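Local coordinates for protein alternansucrase (Leuconostoc mesenteroides, PDB 6HVG) that belongs to glycoside hydrolase family 70, with a TIM-barrel-type catalytic domain and choline-binding-type repeats in the same chain, at residues A[675-680]-A[1032-1037]; A[665-670]-A[741-746]. All coordinates share one frame; numbering follows the deposited sequence.

Contact 1. Residues A[675-680]-A[1032-1037]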
loop_
_atom_site.group_PDB
_atom_site.type_symbol
_atom_site.label_atom_id
_atom_site.label_comp_id
_atom_site.label_asym_id
_atom_site.label_seq_id
_atom_site.Cartn_x
_atom_site.Cartn_y
_atom_site.Cartn_z
ATOM N N ALA A 675 19.461 -10.875 20.589
ATOM C CA ALA A 675 19.619 -12.184 19.918
ATOM C C ALA A 675 19.785 -12.058 18.403
ATOM O O ALA A 675 20.433 -12.880 17.772
ATOM C CB ALA A 675 18.444 -13.091 20.246
ATOM N N GLN A 676 19.177 -11.032 17.826
ATOM C CA GLN A 676 19.416 -10.644 16.433
ATOM C C GLN A 676 19.652 -9.136 16.424
ATOM O O GLN A 676 19.109 -8.421 17.269
ATOM C CB GLN A 676 18.209 -10.958 15.545
ATOM C CG GLN A 676 17.738 -12.404 15.561
ATOM C CD GLN A 676 16.769 -12.710 16.697
ATOM O OE1 GLN A 676 16.135 -11.807 17.246
ATOM N NE2 GLN A 676 16.720 -13.981 17.112
ATOM N N LEU A 677 20.451 -8.654 15.479
ATOM C CA LEU A 677 20.759 -7.234 15.411
ATOM C C LEU A 677 19.577 -6.406 14.928
ATOM O O LEU A 677 18.997 -6.703 13.894
ATOM C CB LEU A 677 21.950 -6.975 14.490
ATOM C CG LEU A 677 23.282 -7.573 14.924
ATOM C CD1 LEU A 677 24.291 -7.299 13.820
ATOM C CD2 LEU A 677 23.743 -7.011 16.258
ATOM N N THR A 678 19.235 -5.360 15.677
ATOM C CA THR A 678 18.272 -4.369 15.188
ATOM C C THR A 678 18.846 -3.567 14.032
ATOM O O THR A 678 20.050 -3.358 13.954
ATOM C CB THR A 678 17.849 -3.362 16.276
ATOM O OG1 THR A 678 16.880 -2.460 15.732
ATOM C CG2 THR A 678 19.051 -2.550 16.782
ATOM N N MET A 679 17.973 -3.091 13.154
ATOM C CA MET A 679 18.365 -2.068 12.198
ATOM C C MET A 679 18.463 -0.752 12.940
ATOM O O MET A 679 17.938 -0.603 14.054
ATOM C CB MET A 679 17.354 -1.942 11.064
ATOM C CG MET A 679 16.231 -0.932 11.316
ATOM S SD MET A 679 14.830 -1.001 10.208
ATOM C CE MET A 679 15.510 -1.327 8.619
ATOM N N ASP A 680 19.116 0.214 12.301
ATOM C CA ASP A 680 19.233 1.562 12.840
ATOM C C ASP A 680 18.674 2.528 11.815
ATOM O O ASP A 680 19.411 3.141 11.047
ATOM C CB ASP A 680 20.690 1.880 13.169
ATOM C CG ASP A 680 20.870 3.274 13.747
ATOM O OD1 ASP A 680 19.851 3.918 14.100
ATOM O OD2 ASP A 680 22.039 3.729 13.840
ATOM N N SER A 1032 23.279 -10.995 27.279
ATOM C CA SER A 1032 23.110 -10.585 25.907
ATOM C C SER A 1032 23.966 -11.412 24.945
ATOM O O SER A 1032 24.982 -11.980 25.329
ATOM C CB SER A 1032 23.428 -9.085 25.807
ATOM O OG SER A 1032 23.320 -8.611 24.475
ATOM N N VAL A 1033 23.525 -11.475 23.691
ATOM C CA VAL A 1033 24.218 -12.177 22.634
ATOM C C VAL A 1033 25.206 -11.231 21.942
ATOM O O VAL A 1033 26.411 -11.373 22.114
ATOM C CB VAL A 1033 23.220 -12.776 21.618
ATOM C CG1 VAL A 1033 23.929 -13.335 20.386
ATOM C CG2 VAL A 1033 22.408 -13.863 22.276
ATOM N N PHE A 1034 24.700 -10.297 21.144
ATOM C CA PHE A 1034 25.574 -9.380 20.443
ATOM C C PHE A 1034 26.024 -8.235 21.346
ATOM O O PHE A 1034 25.316 -7.838 22.275
ATOM C CB PHE A 1034 24.908 -8.867 19.167
ATOM C CG PHE A 1034 24.794 -9.912 18.108
ATOM C CD1 PHE A 1034 25.926 -10.381 17.464
ATOM C CD2 PHE A 1034 23.563 -10.456 17.774
ATOM C CE1 PHE A 1034 25.818 -11.366 16.489
ATOM C CE2 PHE A 1034 23.441 -11.438 16.818
ATOM C CZ PHE A 1034 24.558 -11.891 16.162
ATOM N N HIS A 1035 27.227 -7.734 21.070
ATOM C CA HIS A 1035 27.775 -6.592 21.790
ATOM C C HIS A 1035 28.430 -5.659 20.799
ATOM O O HIS A 1035 29.235 -6.112 19.994
ATOM C CB HIS A 1035 28.781 -7.033 22.857
ATOM C CG HIS A 1035 28.187 -7.883 23.929
ATOM N ND1 HIS A 1035 28.235 -9.259 23.886
ATOM C CD2 HIS A 1035 27.491 -7.562 25.041
ATOM C CE1 HIS A 1035 27.600 -9.750 24.932
ATOM N NE2 HIS A 1035 27.125 -8.740 25.638
ATOM N N SER A 1036 28.087 -4.369 20.858
ATOM C CA SER A 1036 28.665 -3.404 19.945
ATOM C C SER A 1036 30.065 -3.117 20.439
ATOM O O SER A 1036 30.247 -2.557 21.522
ATOM C CB SER A 1036 27.843 -2.110 19.880
ATOM O OG SER A 1036 28.244 -1.316 18.763
ATOM N N ASN A 1037 31.051 -3.532 19.653
ATOM C CA ASN A 1037 32.442 -3.301 19.964
ATOM C C ASN A 1037 33.270 -3.400 18.697
ATOM O O ASN A 1037 32.720 -3.585 17.624
ATOM C CB ASN A 1037 32.917 -4.275 21.041
ATOM C CG ASN A 1037 32.696 -5.730 20.674
ATOM O OD1 ASN A 1037 32.912 -6.144 19.535
ATOM N ND2 ASN A 1037 32.323 -6.521 21.653
#
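Leu677 lies over one face of the Phe1034 ring. The two side chains cross at about a right angle. CG of Leu677 is 4.2 Å from the centroid of the Phe1034 ring and 17° off its normal, a CH-pi contact set somewhat toward the rim. CD2 is the Leu677 atom nearest the ring, 3.6 Å from CG of Phe1034, and it meets CB of Phe1034 as well. CG of Phe1034 is anti to its carbonyl carbon (chi1 -71°), beside the backbone N, which sets the start of the ring against CD2 of Leu677. The opposite ring face has CG1 of the preceding Val1033, 3.9 Å above the plane. The ring is therefore flanked by an aliphatic group on each face.

The edge of the ring meets backbone instead. Ala675 O approaches CE2 of Phe1034 to 3.5 Å, near the ring plane, and CA of Gln676 also lies there. Val1033 sends its other branch to Ala675: CG2 of Val1033 is 4.0 Å from CA of Ala675. The methyl of Ala675 points away, so backbone atoms make its contacts here.

Four of the five touching residues are buried. The contact joins the run into strand 678-679 of the parallel barrel sheet to the loop before helix 1038-1041. Ser1032 OG and the Val1033 backbone both hydrogen-bond to Gly673, just before 675-680. Helices 629-642, through Lys639, and 648-652, through Ala651 and Asn652, pack on Val1033 and Phe1034. Leu677 makes backbone hydrogen bonds to Ser656 and Leu658, by strand 657-658, while strand 745-747 is the neighbour of 678-679 in the sheet.

Contact 2. Residues A[665-670]-A[741-746]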
loop_
_atom_site.group_PDB
_atom_site.type_symbol
_atom_site.label_atom_id
_atom_site.label_comp_id
_atom_site.label_asym_id
_atom_site.label_seq_id
_atom_site.Cartn_x
_atom_site.Cartn_y
_atom_site.Cartn_z
ATOM N N ASP A 665 11.578 -0.455 18.472
ATOM C CA ASP A 665 12.093 -1.817 18.414
ATOM C C ASP A 665 13.564 -1.948 18.903
ATOM O O ASP A 665 13.913 -2.900 19.582
ATOM C CB ASP A 665 11.984 -2.374 16.980
ATOM C CG ASP A 665 10.577 -2.853 16.615
ATOM O OD1 ASP A 665 9.716 -2.871 17.508
ATOM O OD2 ASP A 665 10.354 -3.231 15.427
ATOM N N PRO A 666 14.434 -1.005 18.540
ATOM C CA PRO A 666 15.800 -1.082 19.045
ATOM C C PRO A 666 15.902 -1.318 20.536
ATOM O O PRO A 666 16.669 -2.150 20.958
ATOM C CB PRO A 666 16.364 0.289 18.696
ATOM C CG PRO A 666 15.702 0.602 17.410
ATOM C CD PRO A 666 14.285 0.091 17.576
ATOM N N GLN A 667 15.111 -0.601 21.318
ATOM C CA GLN A 667 15.183 -0.664 22.775
ATOM C C GLN A 667 14.571 -1.957 23.292
ATOM O O GLN A 667 15.075 -2.524 24.257
ATOM C CB GLN A 667 14.475 0.540 23.413
ATOM C CG GLN A 667 15.159 1.893 23.212
ATOM C CD GLN A 667 15.123 2.417 21.761
ATOM O OE1 GLN A 667 14.178 2.153 21.003
ATOM N NE2 GLN A 667 16.191 3.106 21.356
ATOM N N TYR A 668 13.501 -2.432 22.645
ATOM C CA TYR A 668 12.971 -3.762 22.940
ATOM C C TYR A 668 14.049 -4.824 22.731
ATOM O O TYR A 668 14.326 -5.608 23.621
ATOM C CB TYR A 668 11.773 -4.096 22.048
ATOM C CG TYR A 668 11.232 -5.490 22.279
ATOM C CD1 TYR A 668 11.751 -6.585 21.596
ATOM C CD2 TYR A 668 10.211 -5.710 23.182
ATOM C CE1 TYR A 668 11.275 -7.863 21.829
ATOM C CE2 TYR A 668 9.722 -6.978 23.407
ATOM C CZ TYR A 668 10.244 -8.055 22.738
ATOM O OH TYR A 668 9.738 -9.309 23.002
ATOM N N VAL A 669 14.655 -4.839 21.547
ATOM C CA VAL A 669 15.624 -5.860 21.189
ATOM C C VAL A 669 16.766 -5.899 22.211
ATOM O O VAL A 669 17.231 -6.963 22.607
ATOM C CB VAL A 669 16.166 -5.633 19.756
ATOM C CG1 VAL A 669 17.362 -6.544 19.463
ATOM C CG2 VAL A 669 15.074 -5.845 18.709
ATOM N N ASN A 670 17.202 -4.729 22.644
ATOM C CA ASN A 670 18.277 -4.605 23.620
ATOM C C ASN A 670 17.863 -5.089 25.014
ATOM O O ASN A 670 18.674 -5.678 25.720
ATOM C CB ASN A 670 18.765 -3.152 23.679
ATOM C CG ASN A 670 19.990 -2.984 24.541
ATOM O OD1 ASN A 670 21.022 -3.561 24.278
ATOM N ND2 ASN A 670 19.875 -2.194 25.571
ATOM N N LYS A 741 28.010 2.107 26.808
ATOM C CA LYS A 741 27.398 0.943 26.198
ATOM C C LYS A 741 26.289 1.406 25.286
ATOM O O LYS A 741 25.503 2.283 25.644
ATOM C CB LYS A 741 26.813 0.021 27.263
ATOM C CG LYS A 741 26.711 -1.425 26.822
ATOM C CD LYS A 741 25.911 -2.240 27.822
ATOM C CE LYS A 741 25.941 -3.712 27.464
ATOM N NZ LYS A 741 24.954 -4.476 28.273
ATOM N N VAL A 742 26.213 0.807 24.112
ATOM C CA VAL A 742 25.281 1.252 23.105
ATOM C C VAL A 742 24.631 0.027 22.444
ATOM O O VAL A 742 25.124 -1.107 22.586
ATOM C CB VAL A 742 26.010 2.169 22.104
ATOM C CG1 VAL A 742 26.753 1.350 21.073
ATOM C CG2 VAL A 742 25.037 3.135 21.462
ATOM N N ILE A 743 23.522 0.236 21.745
ATOM C CA ILE A 743 22.746 -0.899 21.224
ATOM C C ILE A 743 23.353 -1.430 19.938
ATOM O O ILE A 743 23.471 -0.681 18.958
ATOM C CB ILE A 743 21.282 -0.528 20.970
ATOM C CG1 ILE A 743 20.629 -0.087 22.292
ATOM C CG2 ILE A 743 20.543 -1.705 20.336
ATOM C CD1 ILE A 743 19.153 0.215 22.209
ATOM N N PRO A 744 23.721 -2.721 19.914
ATOM C CA PRO A 744 24.336 -3.243 18.698
ATOM C C PRO A 744 23.363 -3.243 17.546
ATOM O O PRO A 744 22.179 -3.528 17.753
ATOM C CB PRO A 744 24.739 -4.666 19.079
ATOM C CG PRO A 744 23.877 -5.009 20.227
ATOM C CD PRO A 744 23.567 -3.742 20.950
ATOM N N ASN A 745 23.865 -2.948 16.347
ATOM C CA ASN A 745 22.998 -2.716 15.201
ATOM C C ASN A 745 23.652 -2.884 13.830
ATOM O O ASN A 745 24.856 -2.765 13.702
ATOM C CB ASN A 745 22.461 -1.299 15.279
ATOM C CG ASN A 745 23.525 -0.259 14.993
ATOM O OD1 ASN A 745 23.650 0.245 13.880
ATOM N ND2 ASN A 745 24.310 0.049 15.999
ATOM N N TYR A 746 22.828 -3.131 12.812
ATOM C CA TYR A 746 23.254 -3.009 11.411
ATOM C C TYR A 746 22.631 -1.776 10.798
ATOM O O TYR A 746 21.616 -1.305 11.275
ATOM C CB TYR A 746 22.902 -4.249 10.598
ATOM C CG TYR A 746 21.460 -4.405 10.176
ATOM C CD1 TYR A 746 20.501 -4.908 11.043
ATOM C CD2 TYR A 746 21.062 -4.080 8.889
ATOM C CE1 TYR A 746 19.171 -5.062 10.646
ATOM C CE2 TYR A 746 19.751 -4.233 8.476
ATOM C CZ TYR A 746 18.804 -4.736 9.353
ATOM O OH TYR A 746 17.493 -4.898 8.933
#
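Ile743 pushes its side chain against helix 665-671, into the angle between Pro666 and Asn670. Its terminal methyl CD1 lies 3.7 Å from Pro666 O and equally close to CB of Asn670. The branch methyl CG2 of Ile743 reaches the same carbonyl at 3.9 Å. That oxygen also accepts the helical bond from the backbone N of Asn670. CG1 of Ile743 is anti to the carbonyl carbon (chi1 -61°). CG of Asn670, anti to its backbone N (chi1 -173°), lies 3.7 Å from this CG1 of Ile743. The two side chains cross obliquely.

Helix 665-671 and strand 745-747 belong to a TIM-barrel-type fold, as expected for family 70. Strand 678-679 lies beside 745-747 in the parallel sheet, and its Thr678 touches both Pro666 and Ile743. Ile743 O accepts a bond from ND2 of Asn745 at 3.2 Å, which bridges Ile743 and Asn745 within the segment.

The outer side is looser. Gln667 is exposed and its CB points away from 741-746. Its side chain folds back only far enough to put NE2 4.2 Å from CD1 of Ile743. The Asn670 oxygen packs more loosely: OD1 is 4.2 Å from CD of Pro744 and is hydrogen-bonded to ND2 of Asn674. Lys741, also exposed, makes a salt bridge with Asp1030 through NZ.

Overall arrangement
Contacts 1 and 2 are neighbours in the barrel, with centres about 6 Å apart. Their segments alternate along the chain. Helix 665-671 is followed in the chain by strand 678-679, which pairs in parallel with strand 745-747. Thr678 O and Tyr746 N, 3.0 Å apart, probably form a hydrogen bond between the two contacts. Packing adds to it: Gln676 O is 3.4 Å from CG1 of Val669, and CG2 of Thr678 is 3.4 Å from Pro744 O. Contact 1 is buried, whereas contact 2 lies at the surface. The calcium ion is bound by Glu575, Asp581, Asn625 and Asp1159, none of which belongs to either contact.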